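Local coordinates for bifunctional purine biosynthetic protein ADE5,7 (Cryptococcus neoformans var. grubii serotype A, PDB 7LVO), which catalyses, through this N-terminal GAR synthetase half of a bifunctional enzyme, the ATP-dependent joining of 5-phosphoribosylamine and glycine, the second step of de novo purine biosynthesis, at residues A[75-78]-A[79-83]; A[310-313]-A[314-318]; A[339-342]-A[343-347]; A[363-366]-A[367-371]. All coordinates share one frame; numbering follows the deposited sequence.

Contact 1: A[75-78]-A[79-83]; sequences ALMG and GKVSN
One water is held between the Gly78 N and the Val81 O: it accepts from Gly78 N at 2.6 Å and can donate to Val81 O, 2.9 Å away, bridging the end of the helix and the start of the strand. The segments belong to a beta-alpha-beta unit of the N domain, in which helix 72-77 connects strand 62-67 with the parallel edge strand 81-83. The reversal itself is a type II' beta turn from Gly78 to Val81. Its closing bond runs from Val81 N to Gly78 O over 3.1 Å, with the N-H reaching the oxygen from above the carbonyl plane, 44° out of it. Gly78, where the chain leaves the helix, and Gly79 both have positive phi, and at each a CB would clash with the adjoining peptide.

Beside the turn, Met77 folds over Val81. The thioether bends at its last torsion (chi3 67°), which brings CE to 3.8 Å from Val81 CG2, while SD lies close to both methyl branches of the valine. Val81 also packs on Ile65 and Val67 of the neighbouring strand 62-67. Nearer the helix start, the amide of Asn83 is fixed at both ends, OD1 by the Thr74 hydroxyl and ND2 by the carbonyl of Asn71. Held this way, Asn83 ND2 passes 3.7 Å from Ala75 CB.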
# COMPACT_ATOMS: atom_id res chain seq x y z
N ALA A 75 -13.97 -9.76 11.13
CA ALA A 75 -15.13 -10.02 11.98
C ALA A 75 -15.20 -11.48 12.42
O ALA A 75 -15.76 -11.78 13.48
CB ALA A 75 -16.41 -9.63 11.25
N LEU A 76 -14.63 -12.39 11.64
CA LEU A 76 -14.68 -13.81 11.95
C LEU A 76 -13.47 -14.31 12.73
O LEU A 76 -13.52 -15.42 13.27
CB LEU A 76 -14.81 -14.62 10.66
CG LEU A 76 -16.13 -14.46 9.91
CD1 LEU A 76 -16.08 -15.13 8.55
CD2 LEU A 76 -17.28 -15.01 10.74
N MET A 77 -12.39 -13.53 12.81
CA MET A 77 -11.20 -13.98 13.52
C MET A 77 -11.50 -14.26 14.99
O MET A 77 -11.02 -15.25 15.56
CB MET A 77 -10.09 -12.95 13.40
CG MET A 77 -9.57 -12.75 12.00
SD MET A 77 -8.19 -11.59 11.91
CE MET A 77 -6.93 -12.50 12.80
N GLY A 78 -12.29 -13.40 15.62
CA GLY A 78 -12.55 -13.58 17.03
C GLY A 78 -11.29 -13.36 17.86
O GLY A 78 -10.31 -12.75 17.42
N GLY A 79 -11.33 -13.88 19.08
CA GLY A 79 -10.19 -13.77 19.97
C GLY A 79 -9.85 -12.32 20.26
O GLY A 79 -10.70 -11.54 20.72
N LYS A 80 -8.60 -11.95 19.99
CA LYS A 80 -8.15 -10.59 20.26
C LYS A 80 -8.71 -9.58 19.27
O LYS A 80 -8.76 -8.38 19.59
CB LYS A 80 -6.62 -10.53 20.22
CG LYS A 80 -5.92 -11.56 21.09
CD LYS A 80 -4.41 -11.51 20.88
CE LYS A 80 -3.69 -12.55 21.72
NZ LYS A 80 -2.23 -12.61 21.41
N VAL A 81 -9.13 -10.01 18.10
CA VAL A 81 -9.55 -9.11 17.03
C VAL A 81 -11.04 -8.83 17.14
O VAL A 81 -11.85 -9.73 17.42
CB VAL A 81 -9.22 -9.72 15.65
CG1 VAL A 81 -9.74 -8.82 14.54
CG2 VAL A 81 -7.72 -9.94 15.52
N SER A 82 -11.41 -7.57 16.92
CA SER A 82 -12.81 -7.17 16.90
C SER A 82 -12.97 -5.99 15.96
O SER A 82 -12.06 -5.18 15.80
CB SER A 82 -13.31 -6.80 18.30
OG SER A 82 -12.67 -5.62 18.76
N ASN A 83 -14.14 -5.90 15.34
CA ASN A 83 -14.46 -4.79 14.45
C ASN A 83 -15.15 -3.67 15.23
O ASN A 83 -15.91 -3.91 16.16
CB ASN A 83 -15.35 -5.25 13.30
CG ASN A 83 -14.56 -5.93 12.19
OD1 ASN A 83 -13.38 -6.22 12.34
ND2 ASN A 83 -15.23 -6.18 11.07
O HOH W 1 -13.33 -11.03 15.32

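Contact 2: A[310-313]-A[314-318]; sequences YPFV and GMLFT
Phe312 folds its ring back over the corner at Gly314 and meets the first residues of the following strand. With CG anti to the backbone N (chi1 -178°), the side chain extends across the bend, and two ring carbons do most of the touching. CZ comes to 3.6 Å from Met315 O, which lies at the ring edge near its plane. The neighbouring CE1 lies 3.6 Å from Leu316 N and 3.7 Å from Leu316 CB, while the CD1 methyl of Leu316 stands 4.2 Å above one face, displaced toward the rim. The ring edge thus abuts the Met315-Leu316 peptide.

The chain turns its corner at Gly314, whose backbone angles (phi 130°, psi -148°) would jam a CB against Val313 O, and from here it runs into strand 315-323. That strand lies within an antiparallel sheet of the ATP-grasp domain, between strands 240-248 and 326-333; Gly314 and Leu316 make backbone hydrogen bonds to Ser247 and Ala245 of the former. The Phe312 carbonyl accepts a bond from the Ser247 hydroxyl, tying the approach to the corner to the same strand.

Leu316 carries the contact onward into the buried layer between sheet and helix. Its side chain packs against Thr301 and Ile302 of helix 287-307 and against Tyr332, and lies about 7 Å from the side chain of Asn333, a predicted magnesium ligand.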
# COMPACT_ATOMS: atom_id res chain seq x y z
N TYR A 310 11.54 16.93 8.33
CA TYR A 310 10.34 16.13 8.61
C TYR A 310 10.69 14.66 8.43
O TYR A 310 10.33 14.04 7.42
CB TYR A 310 9.19 16.55 7.70
CG TYR A 310 8.83 18.01 7.84
CD1 TYR A 310 7.98 18.44 8.85
CD2 TYR A 310 9.36 18.96 6.97
CE1 TYR A 310 7.65 19.78 8.98
CE2 TYR A 310 9.04 20.30 7.10
CZ TYR A 310 8.18 20.70 8.11
OH TYR A 310 7.86 22.03 8.24
N PRO A 311 11.39 14.07 9.40
CA PRO A 311 11.76 12.66 9.29
C PRO A 311 10.54 11.78 9.04
O PRO A 311 9.42 12.12 9.42
CB PRO A 311 12.39 12.34 10.65
CG PRO A 311 12.86 13.68 11.16
CD PRO A 311 11.88 14.69 10.65
N PHE A 312 10.77 10.65 8.38
CA PHE A 312 9.71 9.73 8.00
C PHE A 312 9.71 8.54 8.95
O PHE A 312 10.71 7.83 9.07
CB PHE A 312 9.87 9.23 6.56
CG PHE A 312 8.76 8.31 6.13
CD1 PHE A 312 8.84 6.95 6.37
CD2 PHE A 312 7.62 8.82 5.51
CE1 PHE A 312 7.81 6.10 5.99
CE2 PHE A 312 6.60 7.97 5.12
CZ PHE A 312 6.69 6.61 5.37
N VAL A 313 8.57 8.32 9.61
CA VAL A 313 8.37 7.17 10.48
C VAL A 313 7.19 6.37 9.93
O VAL A 313 6.16 6.94 9.58
CB VAL A 313 8.11 7.60 11.94
CG1 VAL A 313 7.91 6.38 12.82
CG2 VAL A 313 9.27 8.45 12.45
N GLY A 314 7.36 5.05 9.85
CA GLY A 314 6.30 4.19 9.38
C GLY A 314 6.74 3.24 8.28
O GLY A 314 7.89 2.80 8.26
N MET A 315 5.82 2.91 7.37
CA MET A 315 6.08 1.99 6.28
C MET A 315 6.28 2.81 5.01
O MET A 315 5.33 3.40 4.48
CB MET A 315 4.93 0.99 6.12
CG MET A 315 4.92 0.25 4.78
SD MET A 315 6.54 -0.37 4.28
CE MET A 315 6.96 -1.41 5.67
N LEU A 316 7.52 2.83 4.51
CA LEU A 316 7.84 3.49 3.25
C LEU A 316 7.69 2.49 2.11
O LEU A 316 8.48 1.55 1.99
CB LEU A 316 9.25 4.08 3.29
CG LEU A 316 9.69 4.80 2.02
CD1 LEU A 316 8.89 6.08 1.84
CD2 LEU A 316 11.18 5.07 2.03
N PHE A 317 6.67 2.68 1.28
CA PHE A 317 6.42 1.84 0.11
C PHE A 317 6.88 2.63 -1.12
O PHE A 317 6.25 3.62 -1.51
CB PHE A 317 4.94 1.48 0.00
CG PHE A 317 4.59 0.66 -1.22
CD1 PHE A 317 4.58 1.24 -2.48
CD2 PHE A 317 4.26 -0.68 -1.10
CE1 PHE A 317 4.26 0.49 -3.60
CE2 PHE A 317 3.93 -1.43 -2.22
CZ PHE A 317 3.93 -0.84 -3.47
N THR A 318 7.97 2.18 -1.73
CA THR A 318 8.55 2.82 -2.90
C THR A 318 8.26 1.97 -4.13
O THR A 318 8.65 0.80 -4.17
CB THR A 318 10.05 3.03 -2.73
OG1 THR A 318 10.30 3.70 -1.50
CG2 THR A 318 10.61 3.86 -3.88

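Contact 3: A[339-342]-A[343-347]; sequences PETQ and ALMLL
Backbone bonds join Glu340 and Thr341 to the residues one turn on. Leu344 N donates to Glu340 O at 3.0 Å, in the carbonyl plane, and Met345 N donates to Thr341 O at 2.9 Å with an N-H...O angle of 169°. Ala343 N adds a weak second bond to Glu340 O.

Van der Waals contacts follow the same one-turn spacing. The apolar one pairs Thr341 with Met345, which run alongside each other in the same direction, Thr341 CG2 3.6 Å from Met345 CG. With OG1 beside the backbone N (chi1 -61°) and CG2 anti to it, the threonine turns its methyl to the methionine while OG1 is bonded to the Gly337 carbonyl. Leu344 drapes over the Glu340 carbonyl, its CG 3.3 Å from Glu340 O. Leu346 CD1 comes equally near Gln342 O, a buried oxygen with no hydrogen-bonding partner in the model.

These residues lie on and just beyond the short helix 340-344, entered through Pro339 after a cis peptide bond. It is wedged between helix 47-56, which Met345 meets at Leu52 and Lys55, and strand 377-384, on which Ala343 packs at Ser380.

The polar side chains look elsewhere. Glu340 OE2 is bonded to the hydroxyl of Ser242, a residue of the predicted ATP-binding region, placing the helix start beside the probable nucleotide site. Gln342, bent at chi2 (90°), folds back so that NE2 reaches Asp338 OD1.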
# COMPACT_ATOMS: atom_id res chain seq x y z
N PRO A 339 -2.25 -5.62 -2.84
CA PRO A 339 -2.14 -6.80 -1.98
C PRO A 339 -0.72 -7.25 -1.66
O PRO A 339 -0.53 -8.42 -1.34
CB PRO A 339 -2.86 -7.87 -2.80
CG PRO A 339 -2.46 -7.51 -4.22
CD PRO A 339 -2.37 -5.99 -4.27
N GLU A 340 0.26 -6.35 -1.71
CA GLU A 340 1.63 -6.74 -1.39
C GLU A 340 1.74 -7.23 0.05
O GLU A 340 2.50 -8.16 0.35
CB GLU A 340 2.59 -5.57 -1.62
CG GLU A 340 2.87 -5.25 -3.08
CD GLU A 340 1.97 -4.17 -3.62
OE1 GLU A 340 0.99 -3.81 -2.94
OE2 GLU A 340 2.25 -3.66 -4.72
N THR A 341 1.00 -6.60 0.97
CA THR A 341 1.10 -6.97 2.37
C THR A 341 0.62 -8.39 2.61
O THR A 341 1.24 -9.14 3.38
CB THR A 341 0.29 -5.98 3.22
OG1 THR A 341 0.82 -4.67 3.07
CG2 THR A 341 0.33 -6.37 4.70
N GLN A 342 -0.48 -8.79 1.96
CA GLN A 342 -1.01 -10.13 2.17
C GLN A 342 0.02 -11.21 1.87
O GLN A 342 0.04 -12.26 2.52
CB GLN A 342 -2.25 -10.35 1.32
CG GLN A 342 -3.46 -9.49 1.72
CD GLN A 342 -3.51 -8.16 1.00
OE1 GLN A 342 -2.56 -7.36 1.05
NE2 GLN A 342 -4.62 -7.90 0.32
N ALA A 343 0.89 -10.97 0.89
CA ALA A 343 1.94 -11.94 0.59
C ALA A 343 3.14 -11.79 1.51
O ALA A 343 3.69 -12.79 1.98
CB ALA A 343 2.36 -11.82 -0.87
N LEU A 344 3.55 -10.55 1.78
CA LEU A 344 4.76 -10.32 2.57
C LEU A 344 4.59 -10.77 4.01
O LEU A 344 5.55 -11.26 4.63
CB LEU A 344 5.15 -8.85 2.51
CG LEU A 344 5.71 -8.33 1.19
CD1 LEU A 344 5.78 -6.81 1.17
CD2 LEU A 344 7.07 -8.94 0.91
N MET A 345 3.40 -10.60 4.57
CA MET A 345 3.15 -11.04 5.94
C MET A 345 3.43 -12.54 6.09
O MET A 345 3.79 -13.00 7.18
CB MET A 345 1.72 -10.74 6.35
CG MET A 345 1.41 -9.25 6.56
SD MET A 345 2.37 -8.49 7.88
CE MET A 345 3.68 -7.72 6.95
N LEU A 346 3.27 -13.30 5.01
CA LEU A 346 3.54 -14.74 5.05
C LEU A 346 5.02 -15.07 4.97
O LEU A 346 5.38 -16.24 5.09
CB LEU A 346 2.78 -15.44 3.93
CG LEU A 346 1.32 -15.77 4.20
CD1 LEU A 346 0.58 -14.59 4.79
CD2 LEU A 346 0.65 -16.25 2.93
N LEU A 347 5.89 -14.08 4.76
CA LEU A 347 7.33 -14.30 4.71
C LEU A 347 8.03 -13.88 6.00
O LEU A 347 9.24 -14.09 6.12
CB LEU A 347 7.95 -13.56 3.52
CG LEU A 347 7.57 -14.08 2.14
CD1 LEU A 347 8.28 -13.25 1.06
CD2 LEU A 347 7.91 -15.55 1.98

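Contact 4: A[363-366]-A[367-371]; sequences ERRL and DSIKL
Arg365 O accepts a hydrogen bond from Ser368 N at 2.9 Å, closing a type I beta turn from Arg365 to Ser368. The donor stands above the carbonyl plane, 50° out of it. Just before this turn, Arg364, the first residue to leave helical geometry after helix 354-362, has positive phi and two bonds back into the last turn, a Schellman motif.

A chi1 of 36° tucks Arg365 CG over the backbone, and a bend at chi3 brings the guanidinium past Ile369, the two side chains roughly perpendicular with Arg365 NH2 3.6 Å from Ile369 CG2. The group is gripped at several points: NE donates to a water at 2.6 Å that in turn donates to Ser368 O, NH1 forms a salt bridge with Glu363 OE1 at 2.8 Å, its N-H poorly directed and the bond weak, and NH2 forms another with Glu356. Together these partners would be expected to limit rotation. On the surface of the turn, Ser368 OG donates to Asp367 OD1, meeting it from above the carboxylate plane.

Ile369 CD1 instead meets Leu366, whose CD1 lies 3.7 Å from it and 4.3 Å from Leu371 CD1. The loop leads from helix 354-362 to strand 377-384. Ile369 packs on Val357 and Ala360 of that helix, while Leu366 and Leu371 reach across to Phe246 of strand 240-248 and Val253 of strand 252-254.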
# COMPACT_ATOMS: atom_id res chain seq x y z
N GLU A 363 9.03 4.16 18.43
CA GLU A 363 9.88 4.42 19.59
C GLU A 363 11.34 4.67 19.20
O GLU A 363 12.16 4.95 20.08
CB GLU A 363 9.80 3.24 20.57
CG GLU A 363 8.41 3.08 21.17
CD GLU A 363 8.30 1.88 22.09
OE1 GLU A 363 9.31 1.19 22.30
OE2 GLU A 363 7.19 1.64 22.62
N ARG A 364 11.66 4.60 17.91
CA ARG A 364 12.97 5.00 17.40
C ARG A 364 14.07 4.05 17.89
O ARG A 364 15.11 4.48 18.38
CB ARG A 364 13.29 6.45 17.79
CG ARG A 364 12.09 7.41 17.70
CD ARG A 364 11.30 7.24 16.39
NE ARG A 364 10.05 8.00 16.44
CZ ARG A 364 9.89 9.24 16.00
NH1 ARG A 364 10.88 9.89 15.42
NH2 ARG A 364 8.70 9.82 16.12
N ARG A 365 13.83 2.75 17.72
CA ARG A 365 14.80 1.73 18.08
C ARG A 365 14.75 0.55 17.10
O ARG A 365 15.00 -0.61 17.48
CB ARG A 365 14.58 1.24 19.51
CG ARG A 365 13.12 1.18 19.91
CD ARG A 365 12.94 0.70 21.35
NE ARG A 365 12.91 -0.75 21.45
CZ ARG A 365 11.81 -1.48 21.33
NH1 ARG A 365 10.63 -0.93 21.10
NH2 ARG A 365 11.90 -2.81 21.44
N LEU A 366 14.44 0.82 15.83
CA LEU A 366 14.30 -0.25 14.85
C LEU A 366 15.58 -1.05 14.68
O LEU A 366 15.52 -2.24 14.34
CB LEU A 366 13.86 0.33 13.51
CG LEU A 366 13.77 -0.65 12.33
CD1 LEU A 366 12.80 -1.77 12.62
CD2 LEU A 366 13.37 0.11 11.07
N ASP A 367 16.74 -0.45 14.92
CA ASP A 367 18.00 -1.15 14.76
C ASP A 367 18.32 -2.08 15.92
O ASP A 367 19.37 -2.73 15.91
CB ASP A 367 19.15 -0.15 14.59
CG ASP A 367 19.50 0.59 15.88
OD1 ASP A 367 18.58 0.86 16.68
OD2 ASP A 367 20.68 0.89 16.08
N SER A 368 17.44 -2.17 16.93
CA SER A 368 17.71 -2.96 18.13
C SER A 368 16.64 -4.01 18.38
O SER A 368 16.33 -4.33 19.53
CB SER A 368 17.85 -2.04 19.35
OG SER A 368 18.92 -1.14 19.20
N ILE A 369 16.07 -4.57 17.31
CA ILE A 369 15.03 -5.59 17.43
C ILE A 369 15.26 -6.67 16.38
O ILE A 369 15.94 -6.46 15.37
CB ILE A 369 13.62 -4.99 17.25
CG1 ILE A 369 13.49 -4.34 15.88
CG2 ILE A 369 13.32 -4.00 18.37
CD1 ILE A 369 12.09 -3.89 15.54
N LYS A 370 14.69 -7.84 16.64
CA LYS A 370 14.77 -8.94 15.69
C LYS A 370 13.75 -8.77 14.58
O LYS A 370 12.60 -8.40 14.82
CB LYS A 370 14.55 -10.28 16.41
CG LYS A 370 15.61 -10.62 17.43
CD LYS A 370 15.43 -12.03 17.97
CE LYS A 370 16.52 -12.38 18.97
NZ LYS A 370 16.37 -13.78 19.48
N LEU A 371 14.19 -9.02 13.34
CA LEU A 371 13.31 -8.87 12.18
C LEU A 371 13.96 -9.65 11.04
O LEU A 371 14.94 -9.18 10.44
CB LEU A 371 13.12 -7.41 11.82
CG LEU A 371 11.96 -7.07 10.89
CD1 LEU A 371 11.79 -5.54 10.79
CD2 LEU A 371 12.14 -7.67 9.51
O HOH W 2 14.73 -2.60 21.72

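From the N terminus the four local contacts follow in series, none enclosing or crossing another. Contact 1 closes the turn from helix to edge strand in the N domain and stands apart, its nearest atoms about 11 Å from those of contact 3. Contact 2 rounds the corner after helix 287-307 into an inner strand of an antiparallel sheet in the ATP-grasp domain. It touches contact 3, about one turn of helix 340-344, through Phe317 CZ, 3.5 Å from Glu340 OE2, joining strand to helix. It also touches contact 4, with Val313 CG2 3.7 Å from Arg364 NH1; there the chain leaves helix 354-362 for strand 377-384. Contacts 3 and 4 themselves do not meet.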